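Side-chain contacts in Lin1840 protein (Listeria innocua serovar 6a, PDB 4ZOC), which probably hydrolyses terminal non-reducing beta-D-glucosyl residues with release of beta-D-glucose, as a family 3 glycoside hydrolase tied to beta-1,2-glucan metabolism: residues Y96-P101 and D357-E362; A370-A375 and A537-G542; D404-W409 and G413-G418; N420-L425 and V432-T437. The protein carries 2 engineered substitutions. All coordinates share one frame; numbering follows the deposited sequence.

Contact 1 of 4, residues Y96-P101 and D357-E362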
loop_
_atom_site.group_PDB
_atom_site.type_symbol
_atom_site.label_atom_id
_atom_site.label_comp_id
_atom_site.label_asym_id
_atom_site.label_seq_id
_atom_site.Cartn_x
_atom_site.Cartn_y
_atom_site.Cartn_z
ATOM N N TYR A 96 11.591 21.996 23.413
ATOM C CA TYR A 96 11.538 23.370 23.094
ATOM C C TYR A 96 12.919 23.887 22.734
ATOM O O TYR A 96 13.312 23.873 21.548
ATOM C CB TYR A 96 10.810 24.215 24.192
ATOM C CG TYR A 96 10.516 25.613 23.723
ATOM C CD1 TYR A 96 9.531 25.861 22.764
ATOM C CD2 TYR A 96 11.158 26.713 24.257
ATOM C CE1 TYR A 96 9.268 27.115 22.309
ATOM C CE2 TYR A 96 10.889 27.979 23.828
ATOM C CZ TYR A 96 9.947 28.197 22.803
ATOM O OH TYR A 96 9.683 29.459 22.333
ATOM N N LYS A 97 13.678 24.361 23.732
ATOM C CA LYS A 97 15.102 24.742 23.540
ATOM C C LYS A 97 16.026 23.607 23.897
ATOM O O LYS A 97 17.051 23.404 23.175
ATOM C CB LYS A 97 15.498 25.996 24.328
ATOM C CG LYS A 97 14.791 27.189 23.776
ATOM C CD LYS A 97 15.594 27.908 22.743
ATOM C CE LYS A 97 14.721 29.007 22.147
ATOM N NZ LYS A 97 15.384 29.402 20.846
ATOM N N THR A 98 15.694 22.844 24.950
ATOM C CA THR A 98 16.378 21.586 25.193
ATOM C C THR A 98 15.730 20.509 24.315
ATOM O O THR A 98 14.541 20.126 24.553
ATOM C CB THR A 98 16.358 21.147 26.677
ATOM O OG1 THR A 98 16.778 22.241 27.504
ATOM C CG2 THR A 98 17.315 19.886 26.865
ATOM N N VAL A 99 16.444 20.089 23.258
ATOM C CA VAL A 99 15.841 19.222 22.262
ATOM C C VAL A 99 16.134 17.777 22.653
ATOM O O VAL A 99 17.266 17.400 22.915
ATOM C CB VAL A 99 16.287 19.529 20.834
ATOM C CG1 VAL A 99 15.540 18.663 19.795
ATOM C CG2 VAL A 99 16.134 20.977 20.526
ATOM N N PHE A 100 15.063 17.014 22.754
ATOM C CA PHE A 100 15.070 15.615 23.108
ATOM C C PHE A 100 15.094 14.772 21.811
ATOM O O PHE A 100 14.952 15.303 20.676
ATOM C CB PHE A 100 13.840 15.265 23.966
ATOM C CG PHE A 100 13.938 15.724 25.399
ATOM C CD1 PHE A 100 13.839 17.054 25.700
ATOM C CD2 PHE A 100 14.029 14.813 26.454
ATOM C CE1 PHE A 100 13.932 17.494 26.992
ATOM C CE2 PHE A 100 14.163 15.268 27.727
ATOM C CZ PHE A 100 14.114 16.607 28.002
ATOM N N PRO A 101 15.280 13.432 21.964
ATOM C CA PRO A 101 15.207 12.568 20.740
ATOM C C PRO A 101 13.895 12.754 20.028
ATOM O O PRO A 101 12.822 13.042 20.653
ATOM C CB PRO A 101 15.422 11.146 21.288
ATOM C CG PRO A 101 16.229 11.369 22.538
ATOM C CD PRO A 101 15.725 12.672 23.123
ATOM N N ASP A 357 14.446 29.212 33.462
ATOM C CA ASP A 357 13.882 27.888 33.280
ATOM C C ASP A 357 14.249 27.195 31.909
ATOM O O ASP A 357 13.847 26.069 31.675
ATOM C CB ASP A 357 12.348 27.900 33.424
ATOM C CG ASP A 357 11.841 28.152 34.871
ATOM O OD1 ASP A 357 12.640 28.072 35.812
ATOM O OD2 ASP A 357 10.607 28.411 35.049
ATOM N N ILE A 358 14.970 27.887 31.041
ATOM C CA ILE A 358 15.249 27.493 29.662
ATOM C C ILE A 358 16.669 26.997 29.556
ATOM O O ILE A 358 17.654 27.676 29.984
ATOM C CB ILE A 358 14.936 28.609 28.682
ATOM C CG1 ILE A 358 13.409 28.877 28.752
ATOM C CG2 ILE A 358 15.265 28.212 27.245
ATOM C CD1 ILE A 358 12.917 30.105 28.038
ATOM N N LEU A 359 16.772 25.808 29.031
ATOM C CA LEU A 359 18.049 25.165 28.714
ATOM C C LEU A 359 18.888 25.038 30.005
ATOM O O LEU A 359 20.024 25.390 30.006
ATOM C CB LEU A 359 18.749 25.900 27.554
ATOM C CG LEU A 359 19.946 25.240 26.879
ATOM C CD1 LEU A 359 19.500 23.975 26.189
ATOM C CD2 LEU A 359 20.587 26.170 25.856
ATOM N N THR A 360 18.301 24.525 31.102
ATOM C CA THR A 360 19.054 24.313 32.336
ATOM C C THR A 360 19.935 23.075 32.188
ATOM O O THR A 360 19.600 22.162 31.398
ATOM C CB THR A 360 18.169 24.065 33.613
ATOM O OG1 THR A 360 17.364 22.865 33.488
ATOM C CG2 THR A 360 17.295 25.265 33.892
ATOM N N ASP A 361 21.002 22.994 32.998
ATOM C CA ASP A 361 21.756 21.764 33.075
ATOM C C ASP A 361 20.914 20.535 33.486
ATOM O O ASP A 361 21.144 19.474 32.959
ATOM C CB ASP A 361 22.941 21.930 34.032
ATOM C CG ASP A 361 23.971 22.888 33.466
ATOM O OD1 ASP A 361 23.889 23.268 32.272
ATOM O OD2 ASP A 361 24.866 23.276 34.209
ATOM N N GLU A 362 20.005 20.660 34.445
ATOM C CA GLU A 362 19.088 19.590 34.791
ATOM C C GLU A 362 18.314 19.101 33.539
ATOM O O GLU A 362 18.213 17.898 33.291
ATOM C CB GLU A 362 18.084 20.072 35.866
ATOM C CG GLU A 362 17.403 18.921 36.564
ATOM C CD GLU A 362 16.258 19.348 37.445
ATOM O OE1 GLU A 362 16.107 20.562 37.729
ATOM O OE2 GLU A 362 15.489 18.457 37.849
#

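Contact 2 of 4, residues A370-A375 and A537-G542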
loop_
_atom_site.group_PDB
_atom_site.type_symbol
_atom_site.label_atom_id
_atom_site.label_comp_id
_atom_site.label_asym_id
_atom_site.label_seq_id
_atom_site.Cartn_x
_atom_site.Cartn_y
_atom_site.Cartn_z
ATOM N N ALA A 370 17.310 10.632 28.014
ATOM C CA ALA A 370 16.361 10.209 27.010
ATOM C C ALA A 370 17.067 9.612 25.795
ATOM O O ALA A 370 16.595 8.608 25.271
ATOM C CB ALA A 370 15.425 11.318 26.559
ATOM N N GLY A 371 18.124 10.285 25.336
ATOM C CA GLY A 371 18.937 9.806 24.211
ATOM C C GLY A 371 19.552 8.437 24.484
ATOM O O GLY A 371 19.519 7.576 23.578
ATOM N N VAL A 372 20.119 8.213 25.683
ATOM C CA VAL A 372 20.682 6.893 25.970
ATOM C C VAL A 372 19.594 5.828 26.153
ATOM O O VAL A 372 19.865 4.605 26.055
ATOM C CB VAL A 372 21.746 6.897 27.094
ATOM C CG1 VAL A 372 22.824 7.931 26.781
ATOM C CG2 VAL A 372 21.198 7.196 28.417
ATOM N N GLU A 373 18.367 6.241 26.491
ATOM C CA GLU A 373 17.236 5.244 26.556
ATOM C C GLU A 373 16.703 4.809 25.185
ATOM O O GLU A 373 16.169 3.711 25.048
ATOM C CB GLU A 373 16.006 5.799 27.323
ATOM C CG GLU A 373 16.280 6.053 28.801
ATOM C CD GLU A 373 16.383 4.791 29.599
ATOM O OE1 GLU A 373 15.680 3.805 29.274
ATOM O OE2 GLU A 373 17.212 4.786 30.521
ATOM N N SER A 374 16.878 5.657 24.198
ATOM C CA SER A 374 16.195 5.600 22.896
ATOM C C SER A 374 17.045 5.024 21.744
ATOM O O SER A 374 16.513 4.522 20.749
ATOM C CB SER A 374 15.801 7.008 22.497
ATOM O OG SER A 374 14.864 7.525 23.390
ATOM N N ALA A 375 18.347 5.081 21.891
ATOM C CA ALA A 375 19.258 4.516 20.867
ATOM C C ALA A 375 19.097 2.993 20.834
ATOM O O ALA A 375 18.784 2.365 21.884
ATOM C CB ALA A 375 20.683 4.870 21.144
ATOM N N ALA A 537 28.833 9.281 22.825
ATOM C CA ALA A 537 30.073 8.944 23.579
ATOM C C ALA A 537 29.794 8.012 24.765
ATOM O O ALA A 537 30.538 7.014 24.992
ATOM C CB ALA A 537 30.746 10.227 24.038
ATOM N N ASP A 538 28.738 8.291 25.518
ATOM C CA ASP A 538 28.373 7.454 26.659
ATOM C C ASP A 538 27.988 6.020 26.265
ATOM O O ASP A 538 28.419 5.084 26.924
ATOM C CB ASP A 538 27.263 8.054 27.454
ATOM C CG ASP A 538 27.697 9.315 28.221
ATOM O OD1 ASP A 538 28.902 9.676 28.265
ATOM O OD2 ASP A 538 26.807 9.965 28.745
ATOM N N LEU A 539 27.261 5.856 25.153
ATOM C CA LEU A 539 26.908 4.540 24.761
ATOM C C LEU A 539 28.137 3.799 24.239
ATOM O O LEU A 539 28.294 2.618 24.525
ATOM C CB LEU A 539 25.836 4.567 23.699
ATOM C CG LEU A 539 24.495 5.014 24.291
ATOM C CD1 LEU A 539 23.606 5.391 23.133
ATOM C CD2 LEU A 539 23.799 3.957 25.082
ATOM N N LEU A 540 28.968 4.456 23.451
ATOM C CA LEU A 540 30.186 3.812 22.887
ATOM C C LEU A 540 31.173 3.368 23.964
ATOM O O LEU A 540 31.870 2.391 23.782
ATOM C CB LEU A 540 30.924 4.762 21.923
ATOM C CG LEU A 540 30.164 5.054 20.638
ATOM C CD1 LEU A 540 30.956 6.057 19.807
ATOM C CD2 LEU A 540 29.930 3.761 19.865
ATOM N N SER A 541 31.289 4.193 24.999
ATOM C CA SER A 541 32.262 3.977 26.054
ATOM C C SER A 541 31.771 3.004 27.122
ATOM O O SER A 541 32.581 2.520 27.927
ATOM C CB SER A 541 32.644 5.332 26.698
ATOM O OG SER A 541 31.669 5.617 27.685
ATOM N N GLY A 542 30.460 2.718 27.118
ATOM C CA GLY A 542 29.859 1.935 28.168
ATOM C C GLY A 542 29.505 2.636 29.461
ATOM O O GLY A 542 29.056 1.986 30.378
#

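Contact 3 of 4, residues D404-W409 and G413-G418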
loop_
_atom_site.group_PDB
_atom_site.type_symbol
_atom_site.label_atom_id
_atom_site.label_comp_id
_atom_site.label_asym_id
_atom_site.label_seq_id
_atom_site.Cartn_x
_atom_site.Cartn_y
_atom_site.Cartn_z
ATOM N N ASP A 404 23.919 19.024 12.491
ATOM C CA ASP A 404 22.527 18.636 12.210
ATOM C C ASP A 404 22.168 17.314 12.923
ATOM O O ASP A 404 21.992 16.231 12.300
ATOM C CB ASP A 404 22.306 18.564 10.723
ATOM C CG ASP A 404 20.840 18.347 10.333
ATOM O OD1 ASP A 404 19.913 18.410 11.186
ATOM O OD2 ASP A 404 20.642 18.063 9.142
ATOM N N ILE A 405 22.043 17.411 14.219
ATOM C CA ILE A 405 21.692 16.242 15.103
ATOM C C ILE A 405 20.502 16.484 16.009
ATOM O O ILE A 405 20.197 15.615 16.822
ATOM C CB ILE A 405 22.892 15.721 15.987
ATOM C CG1 ILE A 405 23.713 16.855 16.564
ATOM C CG2 ILE A 405 23.836 14.862 15.112
ATOM C CD1 ILE A 405 22.966 17.740 17.527
ATOM N N LEU A 406 19.776 17.601 15.799
ATOM C CA LEU A 406 18.632 17.962 16.660
ATOM C C LEU A 406 17.352 17.388 16.146
ATOM O O LEU A 406 16.396 17.296 16.912
ATOM C CB LEU A 406 18.452 19.464 16.799
ATOM C CG LEU A 406 19.699 20.258 17.338
ATOM C CD1 LEU A 406 19.372 21.734 17.443
ATOM C CD2 LEU A 406 20.164 19.692 18.633
ATOM N N GLY A 407 17.332 16.944 14.906
ATOM C CA GLY A 407 16.143 16.351 14.291
ATOM C C GLY A 407 15.273 17.292 13.578
ATOM O O GLY A 407 15.324 18.472 13.790
ATOM N N GLY A 408 14.401 16.748 12.774
ATOM C CA GLY A 408 13.304 17.494 12.209
ATOM C C GLY A 408 12.262 17.877 13.262
ATOM O O GLY A 408 12.273 17.398 14.420
ATOM N N TRP A 409 11.365 18.763 12.877
ATOM C CA TRP A 409 10.378 19.296 13.789
ATOM C C TRP A 409 11.054 19.849 15.057
ATOM O O TRP A 409 10.664 19.632 16.202
ATOM C CB TRP A 409 9.274 18.282 14.043
ATOM C CG TRP A 409 8.240 18.336 12.993
ATOM C CD1 TRP A 409 7.962 17.349 12.059
ATOM C CD2 TRP A 409 7.362 19.424 12.697
ATOM N NE1 TRP A 409 6.995 17.776 11.207
ATOM C CE2 TRP A 409 6.595 19.046 11.567
ATOM C CE3 TRP A 409 7.140 20.680 13.275
ATOM C CZ2 TRP A 409 5.592 19.879 11.031
ATOM C CZ3 TRP A 409 6.117 21.518 12.737
ATOM C CH2 TRP A 409 5.385 21.139 11.646
ATOM N N GLY A 413 14.859 25.032 18.833
ATOM C CA GLY A 413 16.151 24.628 19.343
ATOM C C GLY A 413 17.277 25.089 18.427
ATOM O O GLY A 413 17.112 25.196 17.182
ATOM N N GLU A 414 18.404 25.379 19.021
ATOM C CA GLU A 414 19.543 25.949 18.289
ATOM C C GLU A 414 20.717 24.957 18.193
ATOM O O GLU A 414 21.205 24.375 19.185
ATOM C CB GLU A 414 20.020 27.268 18.926
ATOM C CG GLU A 414 18.885 28.292 19.089
ATOM C CD GLU A 414 19.333 29.533 19.792
ATOM O OE1 GLU A 414 20.169 30.240 19.187
ATOM O OE2 GLU A 414 18.871 29.791 20.948
ATOM N N GLU A 415 21.256 24.852 16.982
ATOM C CA GLU A 415 22.387 23.984 16.769
ATOM C C GLU A 415 23.664 24.358 17.578
ATOM O O GLU A 415 24.390 23.482 18.023
ATOM C CB GLU A 415 22.679 23.781 15.264
ATOM C CG GLU A 415 21.617 22.904 14.626
ATOM C CD GLU A 415 21.833 22.623 13.178
ATOM O OE1 GLU A 415 22.802 23.163 12.637
ATOM O OE2 GLU A 415 20.987 21.897 12.554
ATOM N N LYS A 416 23.851 25.631 17.854
ATOM C CA LYS A 416 25.033 26.090 18.564
ATOM C C LYS A 416 25.102 25.550 19.971
ATOM O O LYS A 416 26.200 25.367 20.563
ATOM C CB LYS A 416 25.099 27.623 18.530
ATOM C CG LYS A 416 23.991 28.313 19.316
ATOM C CD LYS A 416 24.271 29.813 19.403
ATOM C CE LYS A 416 23.131 30.581 20.051
ATOM N NZ LYS A 416 22.820 30.048 21.403
ATOM N N ASP A 417 23.915 25.214 20.510
ATOM C CA ASP A 417 23.785 24.607 21.849
ATOM C C ASP A 417 23.858 23.083 21.872
ATOM O O ASP A 417 23.907 22.497 22.953
ATOM C CB ASP A 417 22.424 24.963 22.497
ATOM C CG ASP A 417 22.116 26.450 22.598
ATOM O OD1 ASP A 417 22.965 27.236 22.978
ATOM O OD2 ASP A 417 20.925 26.831 22.349
ATOM N N GLY A 418 23.833 22.438 20.706
ATOM C CA GLY A 418 23.869 21.009 20.582
ATOM C C GLY A 418 25.321 20.545 20.684
ATOM O O GLY A 418 26.276 21.285 20.419
HETATM O O HOH W 1 19.590 19.797 13.554
#

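Contact 4 of 4, residues N420-L425 and V432-T437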
loop_
_atom_site.group_PDB
_atom_site.type_symbol
_atom_site.label_atom_id
_atom_site.label_comp_id
_atom_site.label_asym_id
_atom_site.label_seq_id
_atom_site.Cartn_x
_atom_site.Cartn_y
_atom_site.Cartn_z
ATOM N N ASN A 420 27.900 18.073 18.972
ATOM C CA ASN A 420 28.171 17.181 17.840
ATOM C C ASN A 420 28.967 15.931 18.242
ATOM O O ASN A 420 29.416 15.760 19.415
ATOM C CB ASN A 420 28.723 17.937 16.654
ATOM C CG ASN A 420 30.185 18.367 16.842
ATOM O OD1 ASN A 420 30.780 18.121 17.882
ATOM N ND2 ASN A 420 30.765 18.917 15.814
ATOM N N VAL A 421 29.119 14.990 17.299
ATOM C CA VAL A 421 29.768 13.749 17.635
ATOM C C VAL A 421 31.238 13.955 18.020
ATOM O O VAL A 421 31.665 13.375 19.007
ATOM C CB VAL A 421 29.625 12.733 16.517
ATOM C CG1 VAL A 421 30.333 11.450 16.871
ATOM C CG2 VAL A 421 28.136 12.464 16.288
ATOM N N GLU A 422 31.996 14.750 17.241
ATOM C CA GLU A 422 33.378 15.007 17.585
ATOM C C GLU A 422 33.507 15.569 19.006
ATOM O O GLU A 422 34.286 15.062 19.821
ATOM C CB GLU A 422 34.086 15.967 16.595
ATOM C CG GLU A 422 35.506 16.297 17.066
ATOM C CD GLU A 422 36.285 17.220 16.120
ATOM O OE1 GLU A 422 35.712 17.719 15.140
ATOM O OE2 GLU A 422 37.505 17.378 16.352
ATOM N N THR A 423 32.709 16.561 19.327
ATOM C CA THR A 423 32.800 17.246 20.616
ATOM C C THR A 423 32.460 16.274 21.741
ATOM O O THR A 423 33.148 16.230 22.769
ATOM C CB THR A 423 31.923 18.502 20.634
ATOM O OG1 THR A 423 32.386 19.397 19.635
ATOM C CG2 THR A 423 31.939 19.219 22.020
ATOM N N GLY A 424 31.425 15.473 21.537
ATOM C CA GLY A 424 31.009 14.468 22.521
ATOM C C GLY A 424 32.128 13.433 22.733
ATOM O O GLY A 424 32.504 13.123 23.881
ATOM N N LEU A 425 32.740 12.953 21.659
ATOM C CA LEU A 425 33.764 11.908 21.821
ATOM C C LEU A 425 35.014 12.448 22.543
ATOM O O LEU A 425 35.624 11.742 23.369
ATOM C CB LEU A 425 34.161 11.308 20.431
ATOM C CG LEU A 425 33.136 10.482 19.675
ATOM C CD1 LEU A 425 33.859 9.649 18.618
ATOM C CD2 LEU A 425 32.354 9.618 20.609
ATOM N N VAL A 432 41.393 11.034 19.363
ATOM C CA VAL A 432 40.445 11.036 18.266
ATOM C C VAL A 432 41.056 11.812 17.116
ATOM O O VAL A 432 41.567 12.928 17.268
ATOM C CB VAL A 432 39.065 11.631 18.640
ATOM C CG1 VAL A 432 38.067 11.441 17.524
ATOM C CG2 VAL A 432 38.513 11.066 19.929
ATOM N N GLU A 433 41.089 11.172 15.944
ATOM C CA GLU A 433 41.439 11.843 14.715
ATOM C C GLU A 433 40.204 11.841 13.829
ATOM O O GLU A 433 39.646 10.801 13.587
ATOM C CB GLU A 433 42.503 11.032 14.051
ATOM C CG GLU A 433 43.391 11.766 13.119
ATOM C CD GLU A 433 44.750 11.038 13.004
ATOM O OE1 GLU A 433 45.057 10.603 11.935
ATOM O OE2 GLU A 433 45.529 10.933 13.971
ATOM N N VAL A 434 39.883 12.992 13.270
ATOM C CA VAL A 434 38.606 13.218 12.651
ATOM C C VAL A 434 38.788 13.516 11.205
ATOM O O VAL A 434 39.626 14.303 10.849
ATOM C CB VAL A 434 37.929 14.426 13.322
ATOM C CG1 VAL A 434 36.650 14.750 12.556
ATOM C CG2 VAL A 434 37.642 14.072 14.758
ATOM N N VAL A 435 37.962 12.919 10.347
ATOM C CA VAL A 435 37.891 13.286 8.956
ATOM C C VAL A 435 36.403 13.408 8.583
ATOM O O VAL A 435 35.707 12.394 8.458
ATOM C CB VAL A 435 38.505 12.232 8.017
ATOM C CG1 VAL A 435 38.519 12.657 6.560
ATOM C CG2 VAL A 435 39.971 11.888 8.417
ATOM N N SER A 436 35.953 14.647 8.372
ATOM C CA SER A 436 34.598 14.950 7.966
ATOM C C SER A 436 34.478 14.738 6.485
ATOM O O SER A 436 35.437 14.990 5.736
ATOM C CB SER A 436 34.267 16.428 8.278
ATOM O OG SER A 436 32.988 16.758 7.857
ATOM N N THR A 437 33.337 14.235 6.046
ATOM C CA THR A 437 33.057 14.104 4.642
ATOM C C THR A 437 31.687 14.695 4.424
ATOM O O THR A 437 30.967 14.964 5.414
ATOM C CB THR A 437 33.062 12.632 4.151
ATOM O OG1 THR A 437 32.058 11.845 4.817
ATOM C CG2 THR A 437 34.405 12.011 4.367
#

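Contact 1 of 4, residues Y96-P101 and D357-E362
Lys97 meets Ile358 through the root of its side chain: Lys97 CG lies 3.6 Å from Ile358 CG2, and Lys97 CB is 3.7 Å from the same methyl. The lysine chain bends at chi2 (-93°), which lets CB and CG rest on the isoleucine while the amine leads away to hydrogen-bond the carbonyl O of Tyr412. One residue on, Leu359 turns CD1 inward. This methyl sits 3.5 Å from Thr98 OG1 and 3.9 Å from the backbone O of Lys97, so it faces both the hydroxyl and the carbonyl of the 96-101 loop, which lie on the same side of it. Thr98 OG1 also touches Leu359 CA, at 3.4 Å. Further out, Glu125 of helix 112-128 joins the two segments: OE2 is hydrogen-bonded to both Thr98 OG1 and Leu359 N, and OE1 to Lys97 N. The contact thus sets a loop that follows strand 87-90 of the TIM barrel against the residues leading into helix 361-374, whose N-cap is Thr360. Direct contact between the segments is van der Waals in kind, and their polar groups are joined indirectly through one carboxylate, which suggests that helix 112-128 contributes much of the polar part of the docking.

Contact 2 of 4, residues A370-A375 and A537-G542
Ser374 OG donates to Ala370 O at 2.8 Å, a bond that turns the hydroxyl back along its own helix, with the donor tilted 32° from the carbonyl plane. That helix, 361-374, packs here against helix 532-541 in the alpha/beta domain that follows the barrel; the first runs into edge strand 376-380, and the second follows strand 521-524 of the same mixed sheet. Their backbones come nearest at Val372 and Leu539, whose CA atoms are 6.8 Å apart. Leu539 carries the contact with a forked tip. Its CG stands anti to the carbonyl carbon (chi1 -71°), which points the fork at the other helix, CD2 to Val372 and CD1 to Ala375. Val372 is met on its flank: Leu539 CD2 is 4.1 Å from Val372 CB and equally far from Val372 O, while Val372 CG1 lies 4.2 Å from Leu539 CG. The same methyl, Val372 CG1, only grazes Asp538 CB, at 4.5 Å. The carboxylate of Asp538 has a salt bridge to Arg368, so a charged link between the same two helices flanks the apolar patch. The tightest apolar touch falls just where helix 361-374 ends: the methyl CB of Ala375 lies 3.6 Å from Leu539 CD1.

Contact 3 of 4, residues D404-W409 and G413-G418
The two segments are limbs of one irregular loop, nearest at Asp404 and Glu415, whose CA atoms stand 7.0 Å apart, and the second limb makes a short 3-10 turn at 415-417. Between the limbs, Leu406 points toward residues 413-418. Its CD1 rests 3.6 Å from the carbonyl carbon C of Glu414 and 3.8 Å from Glu415 CG, while CD2 faces Gly418, whose bare CA is 4.4 Å away. Glu415 then runs extended beyond CG, alongside Leu406, to bring its carboxylate to Asp404. The two acids cross with planes 28° apart and with Glu415 OE2 3.9 Å from Asp404 OD1. A water bridges the two acids: it donates to Asp404 OD1 at 2.8 Å and to Glu415 OE2 at 2.7 Å, and accepts from Leu406 N at 3.1 Å. This loop belongs to the C-terminal domain of the family 3 fold, between strand 393-397 and helix 421-426, and carries Trp409, which touches bound beta-D-glucopyranose. Asn468 ND2 also hydrogen-bonds Asp404 OD1. Together with the water this probably eases the repulsion, although the neighbouring charges might still raise the proton affinity of either acid. Beyond the touching groups, Lys416 NZ forms salt bridges to Glu414 OE1 and Asp417 OD1 around the 3-10 turn.

Contact 4 of 4, residues N420-L425 and V432-T437
A beta-alpha-beta unit, strand 393-397, helix 421-426 and strand 432-436, supplies both sides of this contact, in which the short helix lies over the edge strand of a mixed sheet. Glu422 makes the closer touch. Extended, with CG anti to the backbone N (chi1 175°), it lays its carboxylate against Val434: OE2 and CD of Glu422 each lie 3.7 Å from Val434 CG2, and OE1 is 4.0 Å from Val434 CG1. The methyls of Val434 lie over one face of the carboxylate, CG2 almost directly above CD, and Glu422 OE2 has a salt bridge to Arg426 one helical turn later. A turn along, Leu425 CB meets Val432 CG2 at a looser 4.4 Å. Val432 and Val434, two residues apart on the strand, present their side chains to the helix, Val434 meeting Glu422 and Val432 meeting Leu425; Glu422, Leu425 and Val432 all also touch Leu395 of the neighbouring strand. At the start of the helix, Asn420 OD1 is gripped twice by Thr423. Thr423 N gives the N-cap bond at 2.9 Å (N-H...O angle 154°), and Thr423 OG1 donates at 2.7 Å from the opposite face of the amide plane. Asn420 ND2 meanwhile bonds Thr401 O, which should fix the rotation of the amide. A helix that connects parallel strands 393-397 and 432-436 and packs on the sheet they share is the beta-alpha-beta crossover.

Contacts 1 and 3 lie nearest each other, with centres about 11 Å apart: Val99 CG1 packs 3.3 Å from Leu406 O, and Lys97 NZ makes a long, weak ion pair with Glu414 OE2 at 3.5 Å. They join a barrel loop to the C-terminal-domain loop carrying Trp409, which lines a glucose pocket with Trp271 and Glu473. Helix 361-374 serves both contact 1 and contact 2, and Pro101 CG lies 3.5 Å from Gly371 CA. Contact 2 in turn touches contact 4, where Ala537 CB is 3.4 Å from Gly424 O. Contacts 3 and 4, centres about 17 Å apart, adjoin in sequence, and both are nested inside the loop that contact 2 closes.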